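Local atomic coordinates of geobacter metallireducens SMUG1 (Geobacter metallireducens, PDB entry 5H9I), a protein that belongs to the uracil-DNA glycosylase superfamily, with a central parallel beta-sheet flanked by helices, and holds xanthine in a pocket at one end of that sheet. Residues F48-M60 / L180-A193. Numbering follows the deposited sequence.
With XAN (xanthine), chain B.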
ATOM      1  N   PHE A  48      -1.342  11.555  -8.561  1.00 10.84           N
ATOM      2  CA  PHE A  48      -2.454  11.456  -7.588  1.00 10.94           C
ATOM      3  C   PHE A  48      -2.030  11.783  -6.198  1.00 11.56           C
ATOM      4  O   PHE A  48      -2.955  11.963  -5.374  1.00 12.46           O
ATOM      5  CB  PHE A  48      -3.025  10.051  -7.681  1.00 10.73           C
ATOM      6  CG  PHE A  48      -3.505   9.750  -9.105  1.00  9.99           C
ATOM      7  CD1 PHE A  48      -4.518  10.444  -9.651  1.00 10.41           C
ATOM      8  CD2 PHE A  48      -2.982   8.691  -9.846  1.00 10.46           C
ATOM      9  CE1 PHE A  48      -4.967  10.206 -10.976  1.00 10.76           C
ATOM     10  CE2 PHE A  48      -3.360   8.450 -11.145  1.00 10.76           C
ATOM     11  CZ  PHE A  48      -4.374   9.183 -11.696  1.00 11.03           C
ATOM     12  N   GLY A  49      -0.774  11.979  -5.900  1.00 12.48           N
ATOM     13  CA  GLY A  49      -0.352  12.179  -4.508  1.00 13.21           C
ATOM     14  C   GLY A  49       0.053  13.598  -4.243  1.00 20.76           C
ATOM     15  O   GLY A  49       0.820  13.785  -3.238  1.00 18.77           O
ATOM     16  N   SER A  50      -0.423  14.636  -4.978  1.00 16.32           N
ATOM     17  CA  SER A  50      -0.084  15.975  -4.599  1.00 16.74           C
ATOM     18  C   SER A  50      -0.706  16.352  -3.250  1.00 18.04           C
ATOM     19  O   SER A  50      -1.875  16.124  -2.983  1.00 16.50           O
ATOM     20  CB  SER A  50      -0.651  16.924  -5.656  1.00 20.59           C
ATOM     21  OG  SER A  50       0.044  16.715  -6.791  1.00 28.35           O
ATOM     22  N   PRO A  51       0.058  17.043  -2.339  1.00 16.50           N
ATOM     23  CA  PRO A  51      -0.478  17.539  -1.144  1.00 15.69           C
ATOM     24  C   PRO A  51      -1.317  18.760  -1.281  1.00 20.93           C
ATOM     25  O   PRO A  51      -1.135  19.473  -2.308  1.00 20.89           O
ATOM     26  CB  PRO A  51       0.753  17.842  -0.322  1.00 17.66           C
ATOM     27  CG  PRO A  51       1.799  18.206  -1.327  1.00 20.28           C
ATOM     28  CD  PRO A  51       1.495  17.271  -2.447  1.00 17.93           C
ATOM     29  N   PRO A  52      -2.160  19.022  -0.313  1.00 16.88           N
ATOM     30  CA  PRO A  52      -2.457  18.316   0.917  1.00 15.28           C
ATOM     31  C   PRO A  52      -3.572  17.329   0.612  1.00 17.86           C
ATOM     32  O   PRO A  52      -4.343  17.524  -0.324  1.00 18.93           O
ATOM     33  CB  PRO A  52      -2.882  19.391   1.891  1.00 24.61           C
ATOM     34  CG  PRO A  52      -3.545  20.347   0.966  1.00 21.31           C
ATOM     35  CD  PRO A  52      -2.851  20.343  -0.324  1.00 21.83           C
ATOM     36  N   LYS A  53      -3.684  16.347   1.494  1.00 16.03           N
ATOM     37  CA  LYS A  53      -4.859  15.439   1.522  1.00 13.79           C
ATOM     38  C   LYS A  53      -5.537  15.577   2.864  1.00 16.25           C
ATOM     39  O   LYS A  53      -4.927  15.943   3.837  1.00 18.36           O
ATOM     40  CB  LYS A  53      -4.396  13.960   1.372  1.00 14.10           C
ATOM     41  CG  LYS A  53      -3.543  13.707   0.158  1.00 11.63           C
ATOM     42  CD  LYS A  53      -4.160  14.051  -1.145  1.00 11.84           C
ATOM     43  CE  LYS A  53      -3.415  13.444  -2.292  1.00 11.85           C
ATOM     44  NZ  LYS A  53      -3.654  14.053  -3.624  1.00 12.33           N
ATOM     45  N   GLU A  54      -6.830  15.296   2.899  1.00 13.22           N
ATOM     46  CA  GLU A  54      -7.528  15.239   4.169  1.00 14.41           C
ATOM     47  C   GLU A  54      -7.413  13.891   4.859  1.00 13.37           C
ATOM     48  O   GLU A  54      -7.385  13.781   6.133  1.00 13.05           O
ATOM     49  CB  GLU A  54      -8.997  15.583   3.968  1.00 17.15           C
ATOM     50  CG  GLU A  54      -9.230  16.998   3.512  1.00 24.51           C
ATOM     51  CD  GLU A  54     -10.740  17.305   3.390  1.00 34.52           C
ATOM     52  OE1 GLU A  54     -10.972  18.421   2.833  1.00 43.86           O
ATOM     53  OE2 GLU A  54     -11.641  16.443   3.788  1.00 28.10           O
ATOM     54  N   VAL A  55      -7.317  12.801   4.095  1.00 14.31           N
ATOM     55  CA  VAL A  55      -7.369  11.451   4.599  1.00 13.60           C
ATOM     56  C   VAL A  55      -6.378  10.601   3.876  1.00 12.76           C
ATOM     57  O   VAL A  55      -6.361  10.607   2.639  1.00 14.52           O
ATOM     58  CB  VAL A  55      -8.747  10.826   4.462  1.00 13.17           C
ATOM     59  CG1 VAL A  55      -8.850   9.400   4.912  1.00 14.50           C
ATOM     60  CG2 VAL A  55      -9.837  11.720   5.132  1.00 18.03           C
ATOM     61  N   LEU A  56      -5.609   9.810   4.608  1.00 13.10           N
ATOM     62  CA  LEU A  56      -4.654   8.811   4.085  1.00 10.62           C
ATOM     63  C   LEU A  56      -5.054   7.411   4.432  1.00 13.23           C
ATOM     64  O   LEU A  56      -5.155   7.143   5.640  1.00 13.39           O
ATOM     65  CB  LEU A  56      -3.277   9.088   4.617  1.00 11.70           C
ATOM     66  CG  LEU A  56      -2.196   8.127   4.207  1.00 11.39           C
ATOM     67  CD1 LEU A  56      -1.964   8.140   2.729  1.00 13.91           C
ATOM     68  CD2 LEU A  56      -0.890   8.430   4.912  1.00 13.78           C
ATOM     69  N   PHE A  57      -5.319   6.541   3.490  1.00 11.16           N
ATOM     70  CA  PHE A  57      -5.513   5.147   3.717  1.00  9.71           C
ATOM     71  C   PHE A  57      -4.163   4.472   3.678  1.00 11.32           C
ATOM     72  O   PHE A  57      -3.349   4.783   2.788  1.00 12.09           O
ATOM     73  CB  PHE A  57      -6.427   4.554   2.627  1.00 11.62           C
ATOM     74  CG  PHE A  57      -7.848   4.900   2.729  1.00 12.50           C
ATOM     75  CD1 PHE A  57      -8.722   4.350   3.666  1.00 13.49           C
ATOM     76  CD2 PHE A  57      -8.379   5.882   1.880  1.00 13.19           C
ATOM     77  CE1 PHE A  57     -10.046   4.715   3.718  1.00 14.20           C
ATOM     78  CE2 PHE A  57      -9.702   6.218   1.909  1.00 13.19           C
ATOM     79  CZ  PHE A  57     -10.532   5.632   2.863  1.00 14.59           C
ATOM     80  N   VAL A  58      -3.897   3.531   4.582  1.00 11.64           N
ATOM     81  CA  VAL A  58      -2.662   2.829   4.679  1.00 10.31           C
ATOM     82  C   VAL A  58      -2.913   1.331   4.722  1.00 11.39           C
ATOM     83  O   VAL A  58      -3.628   0.810   5.581  1.00 12.96           O
ATOM     84  CB  VAL A  58      -1.864   3.206   5.942  1.00 11.08           C
ATOM     85  CG1 VAL A  58      -0.570   2.497   6.076  1.00 13.16           C
ATOM     86  CG2 VAL A  58      -1.725   4.697   5.943  1.00 12.76           C
ATOM     87  N   GLY A  59      -2.421   0.632   3.686  1.00 12.76           N
ATOM     88  CA  GLY A  59      -2.463  -0.853   3.671  1.00 14.52           C
ATOM     89  C   GLY A  59      -1.241  -1.413   4.347  1.00 14.02           C
ATOM     90  O   GLY A  59      -0.412  -0.696   4.806  1.00 16.54           O
ATOM     91  N   MET A  60      -1.154  -2.688   4.341  1.00 16.15           N
ATOM     92  CA  MET A  60      -0.058  -3.383   4.987  1.00 16.57           C
ATOM     93  C   MET A  60       1.096  -3.601   4.042  1.00 15.79           C
ATOM     94  O   MET A  60       2.130  -3.066   4.226  1.00 17.41           O
ATOM     95  CB  MET A  60      -0.564  -4.723   5.545  1.00 20.59           C
ATOM     96  CG  MET A  60       0.518  -5.617   6.178  1.00 23.02           C
ATOM     97  SD  MET A  60      -0.170  -7.236   6.908  1.00 38.19           S
ATOM     98  CE  MET A  60      -0.476  -8.014   5.379  1.00 25.31           C
ATOM     99  N   LEU A 180       4.211  15.446   4.925  1.00 13.62           N
ATOM    100  CA  LEU A 180       4.007  16.102   3.599  1.00 13.48           C
ATOM    101  C   LEU A 180       2.545  16.336   3.240  1.00 14.43           C
ATOM    102  O   LEU A 180       2.147  17.413   2.752  1.00 16.07           O
ATOM    103  CB  LEU A 180       4.625  15.219   2.607  1.00 12.41           C
ATOM    104  CG  LEU A 180       4.488  15.667   1.083  1.00 13.92           C
ATOM    105  CD1 LEU A 180       5.360  16.871   0.864  1.00 19.74           C
ATOM    106  CD2 LEU A 180       4.785  14.555   0.146  1.00 21.24           C
ATOM    107  N   LEU A 181       1.689  15.298   3.414  1.00 14.65           N
ATOM    108  CA  LEU A 181       0.317  15.358   2.929  1.00 15.71           C
ATOM    109  C   LEU A 181      -0.595  16.058   3.865  1.00 14.28           C
ATOM    110  O   LEU A 181      -1.647  16.520   3.491  1.00 15.50           O
ATOM    111  CB  LEU A 181      -0.202  13.928   2.615  1.00 12.24           C
ATOM    112  CG  LEU A 181       0.604  13.185   1.568  1.00 14.03           C
ATOM    113  CD1 LEU A 181      -0.117  11.856   1.410  1.00 18.49           C
ATOM    114  CD2 LEU A 181       0.692  13.837   0.203  1.00 15.54           C
ATOM    115  N   ARG A 182      -0.225  16.088   5.131  1.00 14.23           N
ATOM    116  CA  ARG A 182      -1.001  16.773   6.152  1.00 17.82           C
ATOM    117  C   ARG A 182      -2.450  16.304   6.349  1.00 16.17           C
ATOM    118  O   ARG A 182      -3.308  17.097   6.498  1.00 16.48           O
ATOM    119  CB  ARG A 182      -0.953  18.291   5.931  1.00 16.78           C
ATOM    120  CG  ARG A 182       0.476  18.833   5.834  1.00 21.11           C
ATOM    121  CD  ARG A 182       0.541  20.361   5.804  1.00 32.16           C
ATOM    122  NE  ARG A 182       0.065  20.935   4.557  1.00 41.25           N
ATOM    123  CZ  ARG A 182       0.775  21.025   3.422  1.00 47.68           C
ATOM    124  NH1 ARG A 182       2.019  20.565   3.360  1.00 49.15           N
ATOM    125  NH2 ARG A 182       0.247  21.558   2.344  1.00 42.42           N
ATOM    126  N   PRO A 183      -2.690  15.001   6.406  1.00 13.08           N
ATOM    127  CA  PRO A 183      -4.049  14.601   6.575  1.00 13.39           C
ATOM    128  C   PRO A 183      -4.578  14.861   7.996  1.00 17.09           C
ATOM    129  O   PRO A 183      -3.752  14.909   8.920  1.00 18.26           O
ATOM    130  CB  PRO A 183      -3.972  13.057   6.378  1.00 15.38           C
ATOM    131  CG  PRO A 183      -2.549  12.746   6.806  1.00 15.00           C
ATOM    132  CD  PRO A 183      -1.695  13.899   6.368  1.00 14.54           C
ATOM    133  N   ARG A 184      -5.879  14.976   8.128  1.00 13.75           N
ATOM    134  CA  ARG A 184      -6.569  15.014   9.389  1.00 14.12           C
ATOM    135  C   ARG A 184      -6.752  13.596   9.977  1.00 17.57           C
ATOM    136  O   ARG A 184      -6.747  13.471  11.128  1.00 16.77           O
ATOM    137  CB  ARG A 184      -7.911  15.730   9.151  1.00 19.37           C
ATOM    138  CG  ARG A 184      -8.909  15.837  10.273  1.00 38.72           C
ATOM    139  CD  ARG A 184     -10.237  16.481   9.826  1.00 39.60           C
ATOM    140  NE  ARG A 184     -11.053  15.698   8.882  1.00 37.48           N
ATOM    141  CZ  ARG A 184     -11.901  14.723   9.194  1.00 39.87           C
ATOM    142  NH1 ARG A 184     -12.088  14.331  10.451  1.00 41.55           N
ATOM    143  NH2 ARG A 184     -12.554  14.127   8.243  1.00 35.88           N
ATOM    144  N   VAL A 185      -6.915  12.576   9.130  1.00 14.09           N
ATOM    145  CA  VAL A 185      -7.217  11.241   9.551  1.00 14.03           C
ATOM    146  C   VAL A 185      -6.380  10.243   8.728  1.00 14.91           C
ATOM    147  O   VAL A 185      -6.257  10.477   7.514  1.00 14.13           O
ATOM    148  CB  VAL A 185      -8.709  10.908   9.356  1.00 15.32           C
ATOM    149  CG1 VAL A 185      -9.074   9.607   9.961  1.00 17.54           C
ATOM    150  CG2 VAL A 185      -9.587  11.999   9.903  1.00 20.90           C
ATOM    151  N   VAL A 186      -5.830   9.271   9.411  1.00 14.01           N
ATOM    152  CA  VAL A 186      -5.095   8.169   8.786  1.00 10.79           C
ATOM    153  C   VAL A 186      -5.852   6.933   9.071  1.00 14.37           C
ATOM    154  O   VAL A 186      -6.156   6.636  10.260  1.00 13.68           O
ATOM    155  CB  VAL A 186      -3.678   8.121   9.265  1.00 12.77           C
ATOM    156  CG1 VAL A 186      -2.919   6.952   8.759  1.00 14.56           C
ATOM    157  CG2 VAL A 186      -2.940   9.458   8.936  1.00 13.85           C
ATOM    158  N   ILE A 187      -6.167   6.130   8.073  1.00 13.35           N
ATOM    159  CA  ILE A 187      -7.039   4.989   8.231  1.00 11.29           C
ATOM    160  C   ILE A 187      -6.250   3.753   7.824  1.00 12.38           C
ATOM    161  O   ILE A 187      -5.927   3.623   6.614  1.00 12.21           O
ATOM    162  CB  ILE A 187      -8.298   5.119   7.336  1.00 12.15           C
ATOM    163  CG1 ILE A 187      -9.054   6.412   7.631  1.00 15.92           C
ATOM    164  CG2 ILE A 187      -9.160   3.867   7.420  1.00 13.61           C
ATOM    165  CD1 ILE A 187     -10.237   6.747   6.839  1.00 19.59           C
ATOM    166  N   GLY A 188      -6.036   2.831   8.751  1.00 13.91           N
ATOM    167  CA  GLY A 188      -5.495   1.550   8.420  1.00 12.44           C
ATOM    168  C   GLY A 188      -6.528   0.689   7.703  1.00 13.58           C
ATOM    169  O   GLY A 188      -7.668   0.575   8.190  1.00 15.46           O
ATOM    170  N   VAL A 189      -6.098   0.045   6.652  1.00 12.85           N
ATOM    171  CA  VAL A 189      -6.978  -0.954   5.986  1.00 12.77           C
ATOM    172  C   VAL A 189      -6.545  -2.299   6.579  1.00 14.28           C
ATOM    173  O   VAL A 189      -5.513  -2.876   6.240  1.00 14.61           O
ATOM    174  CB  VAL A 189      -6.818  -0.911   4.501  1.00 12.84           C
ATOM    175  CG1 VAL A 189      -7.740  -1.957   3.836  1.00 16.38           C
ATOM    176  CG2 VAL A 189      -7.049   0.489   3.963  1.00 15.33           C
ATOM    177  N   GLY A 190      -7.379  -2.733   7.520  1.00 15.52           N
ATOM    178  CA  GLY A 190      -7.057  -3.962   8.328  1.00 16.04           C
ATOM    179  C   GLY A 190      -6.391  -3.628   9.612  1.00 14.04           C
ATOM    180  O   GLY A 190      -5.880  -2.521   9.854  1.00 16.09           O
ATOM    181  N   ALA A 191      -6.385  -4.612  10.491  1.00 16.03           N
ATOM    182  CA  ALA A 191      -5.857  -4.413  11.846  1.00 16.99           C
ATOM    183  C   ALA A 191      -4.381  -4.197  11.929  1.00 15.78           C
ATOM    184  O   ALA A 191      -3.932  -3.436  12.801  1.00 16.45           O
ATOM    185  CB  ALA A 191      -6.229  -5.709  12.679  1.00 23.34           C
ATOM    186  N   PHE A 192      -3.594  -4.905  11.121  1.00 15.35           N
ATOM    187  CA  PHE A 192      -2.136  -4.739  11.170  1.00 14.76           C
ATOM    188  C   PHE A 192      -1.756  -3.303  10.773  1.00 16.51           C
ATOM    189  O   PHE A 192      -0.992  -2.626  11.464  1.00 15.86           O
ATOM    190  CB  PHE A 192      -1.363  -5.739  10.343  1.00 20.27           C
ATOM    191  CG  PHE A 192       0.052  -5.336  10.077  1.00 27.42           C
ATOM    192  CD1 PHE A 192       1.101  -5.774  10.903  1.00 31.71           C
ATOM    193  CD2 PHE A 192       0.350  -4.469   8.935  1.00 33.58           C
ATOM    194  CE1 PHE A 192       2.408  -5.363  10.592  1.00 35.36           C
ATOM    195  CE2 PHE A 192       1.559  -4.074   8.592  1.00 19.03           C
ATOM    196  CZ  PHE A 192       2.635  -4.540   9.435  1.00 28.97           C
ATOM    197  N   ALA A 193      -2.313  -2.854   9.660  1.00 15.44           N
ATOM    198  CA  ALA A 193      -2.011  -1.494   9.250  1.00 14.45           C
ATOM    199  C   ALA A 193      -2.467  -0.514  10.265  1.00 15.43           C
ATOM    200  O   ALA A 193      -1.742   0.416  10.546  1.00 14.76           O
ATOM    201  CB  ALA A 193      -2.614  -1.184   7.865  1.00 15.17           C
TER
HETATM  202  N9  XAN B 301      -3.956  -6.347  -1.385  1.00 19.11           N
HETATM  203  C4  XAN B 301      -3.200  -5.352  -1.011  1.00 14.16           C
HETATM  204  N3  XAN B 301      -2.506  -4.412  -1.646  1.00 16.04           N
HETATM  205  C2  XAN B 301      -1.852  -3.564  -0.988  1.00 17.75           C
HETATM  206  O2  XAN B 301      -1.190  -2.757  -1.588  1.00 19.17           O
HETATM  207  N1  XAN B 301      -1.869  -3.503   0.351  1.00 16.20           N
HETATM  208  C6  XAN B 301      -2.527  -4.341   1.093  1.00 17.30           C
HETATM  209  O6  XAN B 301      -2.503  -4.334   2.328  1.00 19.52           O
HETATM  210  C5  XAN B 301      -3.212  -5.359   0.425  1.00 16.18           C
HETATM  211  N7  XAN B 301      -3.965  -6.369   0.835  1.00 19.60           N
HETATM  212  C8  XAN B 301      -4.418  -6.962  -0.259  1.00 19.51           C
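Strands 55-59 and 185-189 run parallel, their axes approaching to 4.6 Å at an angle of 25°, as the two inner strands of the four-stranded parallel sheet of the uracil-DNA glycosylase fold. Leu56 N, Ile187 N, Val58 N and Val189 N give the hydrogen bonds that join them, each to a backbone carbonyl of the other strand. At the start of the pairing, Glu54 O accepts from both Arg184 N and Val185 N. On one face of the sheet, Ile187, with CG1 beside its own backbone N (chi1 -57°), carries CD1 to 3.6 Å from Val55 CG1 and 3.7 Å from Phe57 CE1; the Ile187 and Phe57 side chains lie side by side, pointing the same way. On the opposite face, Val58 CG2 meets Val186 CG1 at 3.8 Å, and both valines pack on Cys197 of helix 191-201. In the preceding loop, Lys53 N binds Leu181 O, while its side chain bends at chi2 alongside Leu181 and brings NZ to the carbonyls of Phe48, Ser50 and Phe132. Beyond the strands, Met60 SD lies obliquely near the Phe192 ring in a Met-aromatic contact whose details are doubtful, the model being too tight there, and Met60 N donates to xanthine O6 at 2.9 Å.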